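Local coordinates for protein annexin A8 (Homo sapiens, PDB 1W3W) that binds calcium and acidic phospholipids and acts as an anticoagulant by indirectly inhibiting the thromboplastin-specific complex of the blood coagulation cascade, at residues A27-Y31 / A65-K69; A99-H103 / A134-Y139. All coordinates share one frame; numbering follows the deposited sequence.

Contact 1: A27-Y31 / A65-K69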
ATOM      1  N   ALA A  27     -18.173  -6.190 -21.202  1.00 15.94           N
ATOM      2  CA  ALA A  27     -17.472  -5.323 -22.149  1.00 16.56           C
ATOM      3  C   ALA A  27     -18.480  -4.508 -22.934  1.00 17.69           C
ATOM      4  O   ALA A  27     -18.304  -3.319 -23.136  1.00 17.75           O
ATOM      5  CB  ALA A  27     -16.593  -6.151 -23.094  1.00 16.39           C
ATOM      6  N   GLU A  28     -19.560  -5.151 -23.366  1.00 19.19           N
ATOM      7  CA  GLU A  28     -20.626  -4.454 -24.079  1.00 20.25           C
ATOM      8  C   GLU A  28     -21.339  -3.413 -23.224  1.00 19.85           C
ATOM      9  O   GLU A  28     -21.673  -2.339 -23.709  1.00 19.92           O
ATOM     10  CB  GLU A  28     -21.647  -5.446 -24.641  1.00 21.16           C
ATOM     11  CG  GLU A  28     -22.501  -4.842 -25.743  1.00 25.53           C
ATOM     12  CD  GLU A  28     -23.562  -5.797 -26.235  1.00 30.85           C
ATOM     13  OE1 GLU A  28     -24.355  -6.267 -25.403  1.00 34.04           O
ATOM     14  OE2 GLU A  28     -23.592  -6.075 -27.452  1.00 35.32           O
ATOM     15  N   THR A  29     -21.557  -3.708 -21.949  1.00 19.01           N
ATOM     16  CA  THR A  29     -22.129  -2.720 -21.061  1.00 18.97           C
ATOM     17  C   THR A  29     -21.248  -1.475 -20.976  1.00 18.20           C
ATOM     18  O   THR A  29     -21.745  -0.364 -21.026  1.00 18.08           O
ATOM     19  CB  THR A  29     -22.312  -3.312 -19.668  1.00 18.77           C
ATOM     20  OG1 THR A  29     -23.253  -4.377 -19.731  1.00 19.46           O
ATOM     21  CG2 THR A  29     -22.960  -2.304 -18.737  1.00 20.09           C
ATOM     22  N   LEU A  30     -19.940  -1.663 -20.844  1.00 17.63           N
ATOM     23  CA  LEU A  30     -19.030  -0.527 -20.751  1.00 17.77           C
ATOM     24  C   LEU A  30     -19.001   0.279 -22.059  1.00 18.28           C
ATOM     25  O   LEU A  30     -18.993   1.503 -22.036  1.00 17.79           O
ATOM     26  CB  LEU A  30     -17.628  -0.987 -20.394  1.00 17.49           C
ATOM     27  CG  LEU A  30     -17.461  -1.637 -19.032  1.00 17.47           C
ATOM     28  CD1 LEU A  30     -16.046  -2.147 -18.860  1.00 18.56           C
ATOM     29  CD2 LEU A  30     -17.828  -0.660 -17.935  1.00 17.62           C
ATOM     30  N   TYR A  31     -19.014  -0.423 -23.186  1.00 19.44           N
ATOM     31  CA  TYR A  31     -19.079   0.208 -24.494  1.00 20.89           C
ATOM     32  C   TYR A  31     -20.299   1.130 -24.607  1.00 21.27           C
ATOM     33  O   TYR A  31     -20.175   2.304 -24.935  1.00 20.95           O
ATOM     34  CB  TYR A  31     -19.101  -0.871 -25.572  1.00 21.90           C
ATOM     35  CG  TYR A  31     -19.216  -0.353 -26.994  1.00 24.89           C
ATOM     36  CD1 TYR A  31     -18.112   0.184 -27.653  1.00 28.14           C
ATOM     37  CD2 TYR A  31     -20.427  -0.418 -27.680  1.00 28.79           C
ATOM     38  CE1 TYR A  31     -18.208   0.645 -28.974  1.00 30.73           C
ATOM     39  CE2 TYR A  31     -20.539   0.047 -28.997  1.00 31.14           C
ATOM     40  CZ  TYR A  31     -19.425   0.573 -29.634  1.00 31.31           C
ATOM     41  OH  TYR A  31     -19.534   1.031 -30.935  1.00 34.27           O
ATOM     42  N   ALA A  65     -10.942  -6.678 -28.357  1.00 26.00           N
ATOM     43  CA  ALA A  65     -11.255  -7.566 -29.466  1.00 26.93           C
ATOM     44  C   ALA A  65     -12.536  -7.141 -30.189  1.00 27.48           C
ATOM     45  O   ALA A  65     -12.581  -7.150 -31.425  1.00 28.02           O
ATOM     46  CB  ALA A  65     -11.378  -9.011 -28.971  1.00 27.17           C
ATOM     47  N   GLN A  66     -13.559  -6.756 -29.421  1.00 27.42           N
ATOM     48  CA  GLN A  66     -14.880  -6.405 -29.969  1.00 27.70           C
ATOM     49  C   GLN A  66     -14.956  -4.987 -30.546  1.00 27.77           C
ATOM     50  O   GLN A  66     -15.623  -4.765 -31.547  1.00 27.32           O
ATOM     51  CB  GLN A  66     -15.962  -6.509 -28.892  1.00 27.58           C
ATOM     52  CG  GLN A  66     -16.313  -7.917 -28.422  1.00 27.91           C
ATOM     53  CD  GLN A  66     -17.542  -7.905 -27.526  1.00 28.12           C
ATOM     54  OE1 GLN A  66     -18.644  -7.680 -28.009  1.00 28.11           O
ATOM     55  NE2 GLN A  66     -17.350  -8.100 -26.217  1.00 26.14           N
ATOM     56  N   PHE A  67     -14.287  -4.035 -29.904  1.00 27.77           N
ATOM     57  CA  PHE A  67     -14.502  -2.614 -30.190  1.00 28.23           C
ATOM     58  C   PHE A  67     -13.243  -1.881 -30.645  1.00 28.62           C
ATOM     59  O   PHE A  67     -13.309  -0.717 -30.992  1.00 29.11           O
ATOM     60  CB  PHE A  67     -15.144  -1.929 -28.971  1.00 27.94           C
ATOM     61  CG  PHE A  67     -16.392  -2.636 -28.487  1.00 27.85           C
ATOM     62  CD1 PHE A  67     -17.486  -2.778 -29.335  1.00 27.69           C
ATOM     63  CD2 PHE A  67     -16.451  -3.199 -27.212  1.00 27.16           C
ATOM     64  CE1 PHE A  67     -18.622  -3.444 -28.923  1.00 28.70           C
ATOM     65  CE2 PHE A  67     -17.582  -3.873 -26.791  1.00 27.11           C
ATOM     66  CZ  PHE A  67     -18.671  -3.999 -27.645  1.00 28.83           C
ATOM     67  N   GLY A  68     -12.105  -2.561 -30.635  1.00 29.33           N
ATOM     68  CA  GLY A  68     -10.881  -2.056 -31.234  1.00 29.64           C
ATOM     69  C   GLY A  68     -10.110  -0.990 -30.486  1.00 29.69           C
ATOM     70  O   GLY A  68      -9.141  -0.459 -31.025  1.00 30.25           O
ATOM     71  N   LYS A  69     -10.523  -0.660 -29.263  1.00 29.28           N
ATOM     72  CA  LYS A  69      -9.817   0.329 -28.442  1.00 28.66           C
ATOM     73  C   LYS A  69      -9.442  -0.309 -27.107  1.00 27.23           C
ATOM     74  O   LYS A  69     -10.127  -1.204 -26.630  1.00 26.44           O
ATOM     75  CB  LYS A  69     -10.709   1.551 -28.194  1.00 29.60           C
ATOM     76  CG  LYS A  69     -10.561   2.719 -29.188  1.00 32.08           C
ATOM     77  CD  LYS A  69     -11.619   2.675 -30.286  1.00 35.99           C
ATOM     78  CE  LYS A  69     -11.827   4.049 -30.951  1.00 37.66           C
ATOM     79  NZ  LYS A  69     -10.534   4.784 -31.153  1.00 39.10           N
TER
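The ring of Y31 lies flat over one face of the F67 ring in an offset stack, with centroids 3.9 Å apart and planes only 9° from parallel. In the all-helical annexin fold this pair joins helix 24-34 to the C-terminal end of helix 53-67 within the first predicted repeat. The stack is close: Y31 CD1 comes to 3.4 Å from F67 CG. With CG anti to the backbone N (chi1 178°), the Y31 ring reaches across to F67. Y31 CB also sits over the phenyl face, 3.8 Å from the F67 ring centroid, as a CH-pi contact. The opposite face of that phenyl is covered by CB of its neighbour Q66, so the ring sits between Y31 and Q66, and F63 meets F67 edge-to-face from within the same helix. Toward the start of helix 24-34, F67 CZ approaches E28 CA at 4.1 Å. No hydrogen bond crosses between the segments; the side-chain NE2 of Q66 is hydrogen-bonded to S62 OG in its own helix. Directly after F67 the helical conformation ends at G68, whose phi is positive. Beside these rings, A27 CB rests 3.8 Å from Q66 NE2.

Contact 2: A99-H103 / A134-Y139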
ATOM      1  N   ALA A  99       3.926  -0.812  -8.857  1.00 14.58           N
ATOM      2  CA  ALA A  99       5.001  -0.282  -9.695  1.00 15.16           C
ATOM      3  C   ALA A  99       4.637   1.081 -10.288  1.00 15.75           C
ATOM      4  O   ALA A  99       5.479   1.980 -10.324  1.00 16.34           O
ATOM      5  CB  ALA A  99       5.344  -1.250 -10.789  1.00 15.31           C
ATOM      6  N   LYS A 100       3.400   1.235 -10.740  1.00 15.86           N
ATOM      7  CA  LYS A 100       2.926   2.512 -11.256  1.00 16.66           C
ATOM      8  C   LYS A 100       2.907   3.574 -10.158  1.00 16.28           C
ATOM      9  O   LYS A 100       3.366   4.692 -10.376  1.00 15.67           O
ATOM     10  CB  LYS A 100       1.540   2.377 -11.880  1.00 17.46           C
ATOM     11  CG  LYS A 100       0.950   3.701 -12.437  1.00 20.20           C
ATOM     12  CD  LYS A 100      -0.437   3.974 -11.869  1.00 25.08           C
ATOM     13  CE  LYS A 100      -1.194   5.048 -12.672  1.00 27.04           C
ATOM     14  NZ  LYS A 100      -0.444   6.332 -12.740  1.00 28.06           N
ATOM     15  N   GLU A 101       2.386   3.225  -8.982  1.00 15.90           N
ATOM     16  CA  GLU A 101       2.370   4.148  -7.855  1.00 15.81           C
ATOM     17  C   GLU A 101       3.783   4.601  -7.457  1.00 15.79           C
ATOM     18  O   GLU A 101       3.996   5.772  -7.156  1.00 16.22           O
ATOM     19  CB  GLU A 101       1.651   3.523  -6.657  1.00 15.94           C
ATOM     20  CG  GLU A 101       0.158   3.380  -6.870  1.00 16.84           C
ATOM     21  CD  GLU A 101      -0.560   4.714  -6.894  1.00 19.22           C
ATOM     22  OE1 GLU A 101      -1.259   4.985  -7.882  1.00 23.24           O
ATOM     23  OE2 GLU A 101      -0.436   5.488  -5.928  1.00 21.95           O
ATOM     24  N   LEU A 102       4.732   3.676  -7.445  1.00 15.50           N
ATOM     25  CA  LEU A 102       6.109   4.002  -7.072  1.00 16.42           C
ATOM     26  C   LEU A 102       6.756   4.934  -8.120  1.00 17.31           C
ATOM     27  O   LEU A 102       7.440   5.900  -7.776  1.00 16.78           O
ATOM     28  CB  LEU A 102       6.945   2.727  -6.916  1.00 15.80           C
ATOM     29  CG  LEU A 102       6.624   1.856  -5.696  1.00 15.66           C
ATOM     30  CD1 LEU A 102       7.231   0.468  -5.841  1.00 15.60           C
ATOM     31  CD2 LEU A 102       7.100   2.510  -4.404  1.00 16.12           C
ATOM     32  N   HIS A 103       6.516   4.636  -9.393  1.00 18.69           N
ATOM     33  CA  HIS A 103       6.999   5.482 -10.499  1.00 20.16           C
ATOM     34  C   HIS A 103       6.434   6.888 -10.386  1.00 20.45           C
ATOM     35  O   HIS A 103       7.183   7.861 -10.481  1.00 20.43           O
ATOM     36  CB  HIS A 103       6.599   4.880 -11.843  1.00 20.66           C
ATOM     37  CG  HIS A 103       7.169   5.594 -13.037  1.00 22.42           C
ATOM     38  ND1 HIS A 103       8.443   5.357 -13.512  1.00 26.77           N
ATOM     39  CD2 HIS A 103       6.622   6.508 -13.874  1.00 24.59           C
ATOM     40  CE1 HIS A 103       8.656   6.095 -14.590  1.00 26.37           C
ATOM     41  NE2 HIS A 103       7.567   6.804 -14.829  1.00 25.49           N
ATOM     42  N   ALA A 134       7.862  -5.921 -12.434  1.00 22.79           N
ATOM     43  CA  ALA A 134       6.883  -5.112 -13.148  1.00 22.64           C
ATOM     44  C   ALA A 134       7.423  -3.712 -13.430  1.00 23.04           C
ATOM     45  O   ALA A 134       7.213  -3.178 -14.519  1.00 23.07           O
ATOM     46  CB  ALA A 134       5.572  -5.019 -12.348  1.00 22.62           C
ATOM     47  N   TYR A 135       8.105  -3.126 -12.449  1.00 23.37           N
ATOM     48  CA  TYR A 135       8.659  -1.778 -12.573  1.00 24.26           C
ATOM     49  C   TYR A 135       9.706  -1.692 -13.698  1.00 25.86           C
ATOM     50  O   TYR A 135       9.716  -0.729 -14.457  1.00 25.43           O
ATOM     51  CB  TYR A 135       9.274  -1.342 -11.248  1.00 23.62           C
ATOM     52  CG  TYR A 135       9.733   0.097 -11.190  1.00 22.74           C
ATOM     53  CD1 TYR A 135      10.970   0.479 -11.717  1.00 22.52           C
ATOM     54  CD2 TYR A 135       8.953   1.072 -10.581  1.00 22.61           C
ATOM     55  CE1 TYR A 135      11.400   1.799 -11.663  1.00 21.57           C
ATOM     56  CE2 TYR A 135       9.373   2.385 -10.507  1.00 22.20           C
ATOM     57  CZ  TYR A 135      10.602   2.744 -11.053  1.00 22.44           C
ATOM     58  OH  TYR A 135      11.018   4.039 -10.976  1.00 22.61           O
ATOM     59  N   GLU A 136      10.577  -2.689 -13.796  1.00 28.00           N
ATOM     60  CA  GLU A 136      11.585  -2.701 -14.853  1.00 30.43           C
ATOM     61  C   GLU A 136      10.968  -2.936 -16.230  1.00 31.27           C
ATOM     62  O   GLU A 136      11.387  -2.310 -17.205  1.00 31.34           O
ATOM     63  CB  GLU A 136      12.684  -3.726 -14.571  1.00 31.33           C
ATOM     64  CG  GLU A 136      14.054  -3.242 -15.026  1.00 34.58           C
ATOM     65  CD  GLU A 136      15.045  -4.369 -15.191  1.00 39.38           C
ATOM     66  OE1 GLU A 136      15.196  -5.165 -14.234  1.00 42.95           O
ATOM     67  OE2 GLU A 136      15.667  -4.458 -16.279  1.00 43.26           O
ATOM     68  N   GLU A 137       9.959  -3.806 -16.295  1.00 32.14           N
ATOM     69  CA  GLU A 137       9.248  -4.108 -17.540  1.00 33.25           C
ATOM     70  C   GLU A 137       8.508  -2.895 -18.102  1.00 33.55           C
ATOM     71  O   GLU A 137       8.509  -2.670 -19.308  1.00 33.50           O
ATOM     72  CB  GLU A 137       8.255  -5.269 -17.346  1.00 33.71           C
ATOM     73  CG  GLU A 137       8.882  -6.657 -17.403  1.00 35.94           C
ATOM     74  CD  GLU A 137       7.937  -7.771 -16.943  1.00 39.87           C
ATOM     75  OE1 GLU A 137       6.715  -7.516 -16.814  1.00 40.53           O
ATOM     76  OE2 GLU A 137       8.423  -8.916 -16.707  1.00 42.00           O
ATOM     77  N   ASP A 138       7.895  -2.103 -17.228  1.00 33.74           N
ATOM     78  CA  ASP A 138       7.033  -1.015 -17.662  1.00 34.03           C
ATOM     79  C   ASP A 138       7.790   0.293 -17.836  1.00 33.85           C
ATOM     80  O   ASP A 138       7.390   1.116 -18.650  1.00 33.67           O
ATOM     81  CB  ASP A 138       5.886  -0.799 -16.669  1.00 34.25           C
ATOM     82  CG  ASP A 138       4.843  -1.892 -16.743  1.00 35.45           C
ATOM     83  OD1 ASP A 138       4.045  -2.000 -15.793  1.00 34.12           O
ATOM     84  OD2 ASP A 138       4.755  -2.695 -17.701  1.00 37.46           O
ATOM     85  N   TYR A 139       8.860   0.492 -17.069  1.00 33.51           N
ATOM     86  CA  TYR A 139       9.537   1.799 -17.018  1.00 33.50           C
ATOM     87  C   TYR A 139      11.012   1.767 -17.419  1.00 33.93           C
ATOM     88  O   TYR A 139      11.653   2.817 -17.483  1.00 34.41           O
ATOM     89  CB  TYR A 139       9.355   2.441 -15.632  1.00 33.16           C
ATOM     90  CG  TYR A 139       7.903   2.476 -15.251  1.00 31.38           C
ATOM     91  CD1 TYR A 139       7.003   3.243 -15.980  1.00 30.19           C
ATOM     92  CD2 TYR A 139       7.411   1.690 -14.215  1.00 30.61           C
ATOM     93  CE1 TYR A 139       5.650   3.248 -15.679  1.00 29.66           C
ATOM     94  CE2 TYR A 139       6.063   1.693 -13.899  1.00 29.39           C
ATOM     95  CZ  TYR A 139       5.190   2.471 -14.640  1.00 28.88           C
ATOM     96  OH  TYR A 139       3.863   2.474 -14.350  1.00 27.85           O
TER
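H103 turns its CG anti to the backbone N (chi1 -174°), while Y139 holds CG beside its own N (chi1 -52°), and these two settings bring imidazole and phenol together as an offset stack. The planes are 13° apart and the centroids 3.9 Å. This is the core of an aromatic cluster of H103, Y135 and Y139, which packs helix 96-107 against the end of helix 125-139 in the second predicted annexin repeat. Within the stack H103 ND1 lies 3.4 Å from Y139 CG, and H103 CB adds a CH-pi contact over the same phenol face. The other face of Y139 is backed by CB of the preceding D138, whose carboxylate forms a salt bridge to R96. Y135 joins obliquely, with its hydroxyl near the imidazole edge of H103; that hydroxyl is hydrogen-bonded to D146. Where the backbones come nearest, the A99 methyl packs against A134 CB at 4.1 Å and against Y135 CB at 4.0 Å, and the lack of any longer side chain at A99 is consistent with the close A99-Y135 approach. The carbonyl A99 O, which accepts the helical bond from H103 N, also borders both tyrosine rings, at 3.6 Å from Y135 CD2. An alanine in place of Y139 removes the phenol, and the imidazole of H103, left without its stacking partner, would probably turn more readily. At the far end of the phenol, Y139 OH meets K100 CA at 3.2 Å.

Contact 1 closes before contact 2 opens along the chain, and the two lie in successive predicted annexin repeats, 1 and 2. Their centres are about 27 Å apart and their nearest atoms about 17 Å apart, so neither touches the other. Each joins two helices, 24-34 with the C-terminal end of 53-67 and 96-107 with the C-terminal part of 125-139, using an equivalent ring stack, consistent with the internal repetition of the family. Contact 1 is peripheral, its centre about 31 Å from the chain centre, whereas contact 2 is more deeply placed at about 14 Å. Both lie away from the calcium site formed by M266, G268, G270 and D310.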